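Local coordinates for Low molecular weight protein-tyrosine-phosphatase YfkJ (Bacillus subtilis, PDB 4ETM), which dephosphorylates phosphotyrosine in proteins, releasing phosphate, as a low molecular weight protein-tyrosine phosphatase, and takes part in resistance to ethanol stress, at residues Gln162-Ala165 with Ser166-Glu170; Arg40-Ala43 with Ala44-Gly47; Lys120-Ser123 with His124-Arg127. All coordinates share one frame; numbering follows the deposited sequence.

Contact 1. Residues Gln162-Ala165 with Ser166-Glu170; sequences QLLA and SIQKE
Leu-163 and Ile-167, one turn apart near the end of helix 149-170, carry the apolar part of this contact. The delta methyls meet, CD1 of Leu-163 lying 3.8 Å from CD1 of Ile-167. CG of Leu-163 is set anti to the backbone N (chi1 172°), which carries the isobutyl group along the helix toward the later isoleucine. Ile-167 answers with an extended CG1-CD1 arm that starts beside its backbone N, and its CG1 passes 3.2 Å from the carbonyl O of Leu-163. A looser pair lies one residue on: CD1 of Leu-164 is 4.2 Å from CG of Gln-168, the aliphatic part of a longer, partly exposed chain.

The polar part is the main chain. The N-H groups of Ser-166 to Lys-169 bond in turn to the carbonyls of Gln-162 to Ala-165, with Ile-167 N reaching Leu-163 O at 2.9 Å and an N-H...O angle of 162°. Ala-165 and Lys-169 suit the exposed side, where a small methyl and a long charged chain need no partner in the core.

Toward the central parallel sheet, Leu-163 meets Phe-23 of strand 19-25 and Ile-103 of strand 101-104, while Ile-167 meets Val-21 and Tyr-101 of the same two strands. Leu-164 packs on Phe-39 and Leu-42 of helix 31-45.

Contact 2. Residues Arg40-Ala43 with Ala44-Gly47; sequences RDLA and AKKG
Asp-41 and Lys-45 form an i to i+4 salt bridge in the last turns of helix 31-45, which a Schellman motif closes at Gly-47. This is the helix of a beta-alpha-beta unit, between strands 19-25 and 52-58. On its packed side Ala-43 is buried, a place its small methyl suits, and Leu-42, partly exposed, packs on Cys-160, Glu-161 and Leu-164 of helix 149-170. Lys-46, though exposed, lays its aliphatic part against the same helix. The main chain is regular at first: Ala-44 N binds Arg-40 O at 3.0 Å. Toward the end the bonds lengthen, and Lys-46 N is shared between Leu-42 O at 3.3 Å and, weakly, Ala-43 O. Gly-47 then leaves the helix with positive phi (71°), a conformation glycine adopts readily, and its N bonds to Ala-44 O at 2.9 Å.

The outer side is looser and polar. Arg-40 takes no side-chain part here; its NH2 makes a salt bridge with Glu-36. Exposed Lys-45 runs back along the helix with its chain extended beyond CG, which passes 3.4 Å from Asp-41 O. The two side chains cross at an angle, and NZ of Lys-45 makes a weak hydrogen bond of 3.2 Å to Asp-41 OD2, with CE equally near that oxygen.

Contact 3. Residues Lys120-Ser123 with His124-Arg127; sequences KNTS and HIKR
A type I beta turn from Thr-122 to Ile-125, entered through an Asx turn at Asn-121, leads the chain into edge strand 125-127 of the parallel sheet. Across the turn Ile-125 N gives its hydrogen to Thr-122 O at 3.2 Å, approaching well above the carbonyl plane. A water bridges the same oxygen to Ile-125 O, donating to both, so Thr-122 O receives two hydrogens.

His-124 swings its ring back alongside the turn, CG set between the backbone N and carbonyl carbon (chi1 60°). This puts the ring edge toward Asn-121, whose O lies in the ring plane 3.2 Å from CE1 of His-124. Ile-125 CG1 sits 4.0 Å above one face, toward the rim. NE2 of His-124 bonds to the carbonyl O of Leu-96. Branched Ile-125 is buried, with CD1 3.9 Å from CB of Thr-122, and reaches helix 107-117 at Ile-110 and Leu-113.

The short side chain of Asn-121 suits an Asx turn, since it brings OD1 within reach of the N two residues on. OD1 accepts twice, from Ser-123 OG at 2.7 Å in the carbonyl plane and from Ser-123 N, which comes from above that plane. On the exposed side, Lys-126 bends at its last torsion and NZ makes a weak bond to Ser-123 O at 3.3 Å.

The two bonds to OD1 should fix the rotation of the Asn-121 amide. The ring's tie to Leu-96 should likewise limit turning of His-124, and since that carbonyl can only accept, NE2 must carry a hydrogen in this bond.

Contacts 1 and 2 meet directly, their centres 12 Å apart: CD2 of Leu-164 lies 3.6 Å from the carbonyl C of Leu-42, and OE1 of Gln-168 comes 4.0 Å from CB of Lys-46. They thus join the C-terminal parts of helices 149-170 and 31-45. Contact 3 stands apart, with its nearest atoms about 7 Å from contact 1 and about 14 Å from contact 2, at the strand 125-127 edge of the sheet. Contacts 1 and 2 lie away from the catalytic residues. In contact 3 the Ile-125 side chain is about 12 Å from that of the nucleophile Cys-25, and the His-124 side chain about 4 Å from a bound sodium ion.

Contact 1. Residues Gln162-Ala165 with Ser166-Glu170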
ATOM      1  N   GLN A 162     -11.598 -18.203  -4.238  1.00 23.22           N
ATOM      2  CA  GLN A 162     -10.292 -18.730  -3.855  1.00 20.59           C
ATOM      3  C   GLN A 162     -10.028 -18.498  -2.376  1.00 21.00           C
ATOM      4  O   GLN A 162      -9.494 -19.369  -1.694  1.00 25.34           O
ATOM      5  CB  GLN A 162      -9.184 -18.067  -4.676  1.00 25.55           C
ATOM      6  CG  GLN A 162      -9.278 -18.363  -6.149  1.00 33.02           C
ATOM      7  CD  GLN A 162      -9.230 -19.839  -6.412  1.00 38.59           C
ATOM      8  OE1 GLN A 162      -8.573 -20.582  -5.685  1.00 32.52           O
ATOM      9  NE2 GLN A 162      -9.938 -20.283  -7.444  1.00 40.37           N
ATOM     10  N   LEU A 163     -10.386 -17.310  -1.894  1.00 23.39           N
ATOM     11  CA  LEU A 163     -10.223 -16.981  -0.480  1.00 18.58           C
ATOM     12  C   LEU A 163     -10.958 -17.983   0.397  1.00 19.45           C
ATOM     13  O   LEU A 163     -10.368 -18.557   1.311  1.00 20.49           O
ATOM     14  CB  LEU A 163     -10.747 -15.571  -0.176  1.00 17.40           C
ATOM     15  CG  LEU A 163     -10.780 -15.233   1.326  1.00 17.45           C
ATOM     16  CD1 LEU A 163      -9.396 -15.292   1.966  1.00 17.93           C
ATOM     17  CD2 LEU A 163     -11.413 -13.861   1.539  1.00 16.57           C
ATOM     18  N   LEU A 164     -12.239 -18.202   0.109  1.00 19.62           N
ATOM     19  CA  LEU A 164     -13.031 -19.180   0.861  1.00 20.74           C
ATOM     20  C   LEU A 164     -12.404 -20.581   0.841  1.00 22.12           C
ATOM     21  O   LEU A 164     -12.382 -21.262   1.866  1.00 23.16           O
ATOM     22  CB  LEU A 164     -14.481 -19.215   0.367  1.00 21.04           C
ATOM     23  CG  LEU A 164     -15.426 -20.221   1.042  1.00 25.37           C
ATOM     24  CD1 LEU A 164     -15.406 -20.084   2.565  1.00 22.62           C
ATOM     25  CD2 LEU A 164     -16.846 -20.041   0.511  1.00 28.45           C
ATOM     26  N   ALA A 165     -11.878 -20.999  -0.308  1.00 22.52           N
ATOM     27  CA  ALA A 165     -11.234 -22.311  -0.419  1.00 24.05           C
ATOM     28  C   ALA A 165      -9.972 -22.400   0.440  1.00 24.15           C
ATOM     29  O   ALA A 165      -9.700 -23.436   1.056  1.00 30.05           O
ATOM     30  CB  ALA A 165     -10.910 -22.633  -1.880  1.00 26.28           C
ATOM     31  N   SER A 166      -9.216 -21.305   0.475  1.00 23.00           N
ATOM     32  CA  SER A 166      -7.985 -21.205   1.254  1.00 23.22           C
ATOM     33  C   SER A 166      -8.314 -21.291   2.743  1.00 23.41           C
ATOM     34  O   SER A 166      -7.630 -21.975   3.505  1.00 24.47           O
ATOM     35  CB  SER A 166      -7.265 -19.887   0.933  1.00 24.86           C
ATOM     36  OG  SER A 166      -6.156 -19.680   1.789  1.00 31.33           O
ATOM     37  N   ILE A 167      -9.374 -20.604   3.151  1.00 22.59           N
ATOM     38  CA  ILE A 167      -9.821 -20.665   4.536  1.00 23.87           C
ATOM     39  C   ILE A 167     -10.324 -22.067   4.893  1.00 30.07           C
ATOM     40  O   ILE A 167     -10.033 -22.577   5.979  1.00 31.90           O
ATOM     41  CB  ILE A 167     -10.911 -19.615   4.826  1.00 22.09           C
ATOM     42  CG1 ILE A 167     -10.386 -18.211   4.517  1.00 23.10           C
ATOM     43  CG2 ILE A 167     -11.351 -19.691   6.266  1.00 22.85           C
ATOM     44  CD1 ILE A 167     -11.410 -17.105   4.663  1.00 20.13           C
ATOM     45  N   GLN A 168     -11.056 -22.702   3.979  1.00 28.49           N
ATOM     46  CA  GLN A 168     -11.534 -24.073   4.202  1.00 32.06           C
ATOM     47  C   GLN A 168     -10.381 -25.069   4.345  1.00 35.34           C
ATOM     48  O   GLN A 168     -10.444 -26.003   5.154  1.00 29.91           O
ATOM     49  CB  GLN A 168     -12.456 -24.530   3.068  1.00 36.29           C
ATOM     50  CG  GLN A 168     -13.855 -23.940   3.089  1.00 42.23           C
ATOM     51  CD  GLN A 168     -14.789 -24.669   2.134  1.00 51.10           C
ATOM     52  OE1 GLN A 168     -15.926 -24.994   2.480  1.00 57.11           O
ATOM     53  NE2 GLN A 168     -14.304 -24.941   0.930  1.00 51.85           N
ATOM     54  N   LYS A 169      -9.332 -24.883   3.553  1.00 31.09           N
ATOM     55  CA  LYS A 169      -8.152 -25.733   3.658  1.00 30.44           C
ATOM     56  C   LYS A 169      -7.356 -25.450   4.932  1.00 32.76           C
ATOM     57  O   LYS A 169      -6.941 -26.380   5.633  1.00 36.39           O
ATOM     58  CB  LYS A 169      -7.249 -25.573   2.435  1.00 33.11           C
ATOM     59  CG  LYS A 169      -5.969 -26.390   2.520  1.00 39.31           C
ATOM     60  CD  LYS A 169      -5.164 -26.316   1.231  1.00 41.78           C
ATOM     61  CE  LYS A 169      -3.935 -27.215   1.302  1.00 51.69           C
ATOM     62  NZ  LYS A 169      -3.152 -27.187   0.032  1.00 55.96           N
ATOM     63  N   GLU A 170      -7.148 -24.168   5.229  1.00 33.87           N
ATOM     64  CA  GLU A 170      -6.340 -23.755   6.379  1.00 36.09           C
ATOM     65  C   GLU A 170      -6.967 -24.135   7.718  1.00 32.80           C
ATOM     66  O   GLU A 170      -6.322 -24.772   8.553  1.00 33.76           O
ATOM     67  CB  GLU A 170      -6.072 -22.245   6.338  1.00 34.29           C
ATOM     68  CG  GLU A 170      -5.352 -21.696   7.567  1.00 41.52           C
ATOM     69  CD  GLU A 170      -3.893 -22.130   7.643  1.00 54.90           C
ATOM     70  OE1 GLU A 170      -3.367 -22.641   6.631  1.00 65.06           O
ATOM     71  OE2 GLU A 170      -3.270 -21.962   8.717  1.00 48.65           O
TER

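Contact 2. Residues Arg40-Ala43 with Ala44-Gly47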
ATOM      1  N   ARG A  40     -20.073 -13.689   1.771  1.00 18.78           N
ATOM      2  CA  ARG A  40     -21.088 -14.218   2.682  1.00 19.01           C
ATOM      3  C   ARG A  40     -21.976 -15.215   1.950  1.00 22.43           C
ATOM      4  O   ARG A  40     -22.292 -16.280   2.487  1.00 25.37           O
ATOM      5  CB  ARG A  40     -21.925 -13.084   3.278  1.00 25.72           C
ATOM      6  CG  ARG A  40     -23.248 -13.536   3.873  1.00 33.32           C
ATOM      7  CD  ARG A  40     -23.699 -12.640   5.017  1.00 34.78           C
ATOM      8  NE  ARG A  40     -23.815 -11.246   4.625  1.00 40.00           N
ATOM      9  CZ  ARG A  40     -23.068 -10.255   5.107  1.00 31.48           C
ATOM     10  NH1 ARG A  40     -22.145 -10.476   6.034  1.00 31.21           N
ATOM     11  NH2 ARG A  40     -23.266  -9.029   4.670  1.00 25.13           N
ATOM     12  N   ASP A  41     -22.362 -14.869   0.725  1.00 21.94           N
ATOM     13  CA  ASP A  41     -23.194 -15.734  -0.102  1.00 23.63           C
ATOM     14  C   ASP A  41     -22.505 -17.060  -0.422  1.00 22.57           C
ATOM     15  O   ASP A  41     -23.129 -18.129  -0.344  1.00 25.89           O
ATOM     16  CB  ASP A  41     -23.580 -15.014  -1.398  1.00 22.86           C
ATOM     17  CG  ASP A  41     -24.554 -15.814  -2.234  1.00 29.96           C
ATOM     18  OD1 ASP A  41     -25.718 -15.956  -1.799  1.00 36.45           O
ATOM     19  OD2 ASP A  41     -24.161 -16.294  -3.323  1.00 33.80           O
ATOM     20  N   LEU A  42     -21.231 -16.992  -0.795  1.00 22.03           N
ATOM     21  CA  LEU A  42     -20.442 -18.189  -1.064  1.00 21.99           C
ATOM     22  C   LEU A  42     -20.338 -19.087   0.165  1.00 22.41           C
ATOM     23  O   LEU A  42     -20.518 -20.298   0.062  1.00 25.01           O
ATOM     24  CB  LEU A  42     -19.042 -17.844  -1.567  1.00 21.06           C
ATOM     25  CG  LEU A  42     -18.967 -17.163  -2.935  1.00 27.69           C
ATOM     26  CD1 LEU A  42     -17.511 -17.021  -3.391  1.00 19.50           C
ATOM     27  CD2 LEU A  42     -19.776 -17.939  -3.953  1.00 26.16           C
ATOM     28  N   ALA A  43     -20.055 -18.492   1.326  1.00 25.07           N
ATOM     29  CA  ALA A  43     -19.969 -19.263   2.568  1.00 24.32           C
ATOM     30  C   ALA A  43     -21.279 -19.983   2.892  1.00 23.20           C
ATOM     31  O   ALA A  43     -21.276 -21.141   3.329  1.00 23.28           O
ATOM     32  CB  ALA A  43     -19.566 -18.367   3.735  1.00 22.28           C
ATOM     33  N   ALA A  44     -22.393 -19.283   2.694  1.00 23.90           N
ATOM     34  CA  ALA A  44     -23.711 -19.857   2.956  1.00 25.58           C
ATOM     35  C   ALA A  44     -23.977 -21.060   2.059  1.00 31.65           C
ATOM     36  O   ALA A  44     -24.534 -22.064   2.507  1.00 30.47           O
ATOM     37  CB  ALA A  44     -24.802 -18.804   2.780  1.00 25.57           C
ATOM     38  N   LYS A  45     -23.565 -20.958   0.798  1.00 32.26           N
ATOM     39  CA  LYS A  45     -23.757 -22.039  -0.167  1.00 32.83           C
ATOM     40  C   LYS A  45     -23.017 -23.302   0.265  1.00 36.94           C
ATOM     41  O   LYS A  45     -23.445 -24.421  -0.036  1.00 35.94           O
ATOM     42  CB  LYS A  45     -23.283 -21.614  -1.557  1.00 37.68           C
ATOM     43  CG  LYS A  45     -24.235 -20.685  -2.299  1.00 40.80           C
ATOM     44  CD  LYS A  45     -23.682 -20.330  -3.671  1.00 43.19           C
ATOM     45  CE  LYS A  45     -24.567 -19.328  -4.402  1.00 48.13           C
ATOM     46  NZ  LYS A  45     -23.810 -18.598  -5.472  1.00 48.65           N
ATOM     47  N   LYS A  46     -21.906 -23.111   0.974  1.00 34.03           N
ATOM     48  CA  LYS A  46     -21.092 -24.216   1.462  1.00 33.47           C
ATOM     49  C   LYS A  46     -21.586 -24.699   2.818  1.00 31.40           C
ATOM     50  O   LYS A  46     -21.040 -25.644   3.376  1.00 38.38           O
ATOM     51  CB  LYS A  46     -19.626 -23.785   1.570  1.00 32.59           C
ATOM     52  CG  LYS A  46     -19.006 -23.352   0.257  1.00 35.00           C
ATOM     53  CD  LYS A  46     -18.538 -24.540  -0.565  1.00 42.28           C
ATOM     54  CE  LYS A  46     -17.707 -24.073  -1.750  1.00 46.26           C
ATOM     55  NZ  LYS A  46     -17.154 -25.200  -2.549  1.00 48.05           N
ATOM     56  N   GLY A  47     -22.621 -24.049   3.343  1.00 30.71           N
ATOM     57  CA  GLY A  47     -23.152 -24.394   4.651  1.00 30.32           C
ATOM     58  C   GLY A  47     -22.213 -23.992   5.776  1.00 32.28           C
ATOM     59  O   GLY A  47     -22.046 -24.724   6.752  1.00 35.65           O
TER

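Contact 3. Residues Lys120-Ser123 with His124-Arg127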
ATOM      1  N   LYS A 120       1.280  -3.682  16.451  1.00 20.66           N
ATOM      2  CA  LYS A 120       0.412  -4.840  16.277  1.00 21.64           C
ATOM      3  C   LYS A 120       0.850  -5.727  15.117  1.00 22.59           C
ATOM      4  O   LYS A 120       1.412  -5.249  14.122  1.00 25.18           O
ATOM      5  CB  LYS A 120      -1.034  -4.402  16.066  1.00 22.63           C
ATOM      6  CG  LYS A 120      -1.650  -3.692  17.246  1.00 26.98           C
ATOM      7  CD  LYS A 120      -3.031  -3.155  16.888  1.00 30.55           C
ATOM      8  CE  LYS A 120      -3.606  -2.297  18.007  1.00 34.46           C
ATOM      9  NZ  LYS A 120      -3.863  -3.077  19.249  1.00 35.86           N
ATOM     10  N   ASN A 121       0.584  -7.020  15.249  1.00 25.72           N
ATOM     11  CA  ASN A 121       0.873  -7.964  14.179  1.00 26.59           C
ATOM     12  C   ASN A 121       0.060  -7.677  12.911  1.00 20.32           C
ATOM     13  O   ASN A 121      -1.132  -7.378  12.970  1.00 19.32           O
ATOM     14  CB  ASN A 121       0.624  -9.390  14.658  1.00 29.65           C
ATOM     15  CG  ASN A 121       1.351 -10.414  13.824  1.00 36.75           C
ATOM     16  OD1 ASN A 121       0.809 -10.930  12.849  1.00 36.44           O
ATOM     17  ND2 ASN A 121       2.591 -10.714  14.201  1.00 39.61           N
ATOM     18  N   THR A 122       0.719  -7.770  11.761  1.00 22.12           N
ATOM     19  CA  THR A 122       0.079  -7.462  10.486  1.00 22.43           C
ATOM     20  C   THR A 122       0.151  -8.634   9.519  1.00 21.20           C
ATOM     21  O   THR A 122      -0.114  -8.484   8.334  1.00 21.70           O
ATOM     22  CB  THR A 122       0.753  -6.267   9.809  1.00 23.04           C
ATOM     23  OG1 THR A 122       2.158  -6.523   9.693  1.00 23.07           O
ATOM     24  CG2 THR A 122       0.556  -5.018  10.633  1.00 25.05           C
ATOM     25  N   SER A 123       0.511  -9.806  10.022  1.00 22.72           N
ATOM     26  CA  SER A 123       0.764 -10.934   9.147  1.00 20.76           C
ATOM     27  C   SER A 123      -0.506 -11.503   8.532  1.00 22.01           C
ATOM     28  O   SER A 123      -0.443 -12.232   7.557  1.00 23.77           O
ATOM     29  CB  SER A 123       1.527 -12.028   9.894  1.00 22.37           C
ATOM     30  OG  SER A 123       0.694 -12.673  10.844  1.00 35.46           O
ATOM     31  N   HIS A 124      -1.656 -11.149   9.095  1.00 19.25           N
ATOM     32  CA  HIS A 124      -2.942 -11.626   8.589  1.00 18.61           C
ATOM     33  C   HIS A 124      -3.584 -10.655   7.581  1.00 17.51           C
ATOM     34  O   HIS A 124      -4.743 -10.806   7.206  1.00 17.69           O
ATOM     35  CB  HIS A 124      -3.903 -11.875   9.752  1.00 18.78           C
ATOM     36  CG  HIS A 124      -4.177 -10.661  10.585  1.00 20.17           C
ATOM     37  ND1 HIS A 124      -3.185  -9.793  10.988  1.00 20.76           N
ATOM     38  CD2 HIS A 124      -5.329 -10.181  11.108  1.00 17.74           C
ATOM     39  CE1 HIS A 124      -3.715  -8.823  11.709  1.00 18.78           C
ATOM     40  NE2 HIS A 124      -5.017  -9.034  11.799  1.00 17.57           N
ATOM     41  N   ILE A 125      -2.828  -9.660   7.140  1.00 16.95           N
ATOM     42  CA  ILE A 125      -3.350  -8.675   6.202  1.00 17.79           C
ATOM     43  C   ILE A 125      -2.838  -9.002   4.799  1.00 20.66           C
ATOM     44  O   ILE A 125      -1.643  -8.893   4.541  1.00 19.49           O
ATOM     45  CB  ILE A 125      -2.910  -7.249   6.600  1.00 19.71           C
ATOM     46  CG1 ILE A 125      -3.339  -6.952   8.037  1.00 19.60           C
ATOM     47  CG2 ILE A 125      -3.472  -6.215   5.635  1.00 17.11           C
ATOM     48  CD1 ILE A 125      -2.909  -5.604   8.549  1.00 16.10           C
ATOM     49  N   LYS A 126      -3.738  -9.416   3.909  1.00 16.99           N
ATOM     50  CA  LYS A 126      -3.371  -9.777   2.543  1.00 15.53           C
ATOM     51  C   LYS A 126      -4.345  -9.149   1.542  1.00 14.47           C
ATOM     52  O   LYS A 126      -5.450  -8.733   1.928  1.00 16.50           O
ATOM     53  CB  LYS A 126      -3.355 -11.299   2.376  1.00 20.88           C
ATOM     54  CG  LYS A 126      -2.300 -12.015   3.220  1.00 23.44           C
ATOM     55  CD  LYS A 126      -2.195 -13.480   2.831  1.00 30.49           C
ATOM     56  CE  LYS A 126      -0.994 -14.162   3.481  1.00 38.83           C
ATOM     57  NZ  LYS A 126      -1.074 -14.179   4.972  1.00 43.59           N
ATOM     58  N   ARG A 127      -3.936  -9.039   0.275  1.00 16.86           N
ATOM     59  CA  ARG A 127      -4.851  -8.598  -0.781  1.00 15.92           C
ATOM     60  C   ARG A 127      -5.770  -9.743  -1.217  1.00 18.97           C
ATOM     61  O   ARG A 127      -5.362 -10.908  -1.212  1.00 19.22           O
ATOM     62  CB  ARG A 127      -4.094  -8.063  -2.005  1.00 13.88           C
ATOM     63  CG  ARG A 127      -3.442  -6.711  -1.791  1.00 13.84           C
ATOM     64  CD  ARG A 127      -2.732  -6.239  -3.056  1.00 14.97           C
ATOM     65  NE  ARG A 127      -1.685  -7.167  -3.476  1.00 22.28           N
ATOM     66  CZ  ARG A 127      -0.799  -6.888  -4.425  1.00 20.28           C
ATOM     67  NH1 ARG A 127      -0.849  -5.715  -5.047  1.00 19.14           N
ATOM     68  NH2 ARG A 127       0.139  -7.773  -4.753  1.00 23.58           N
TER
HETATM   69  O   HOH W   1       0.643  -8.894   5.671  1.00 38.23           O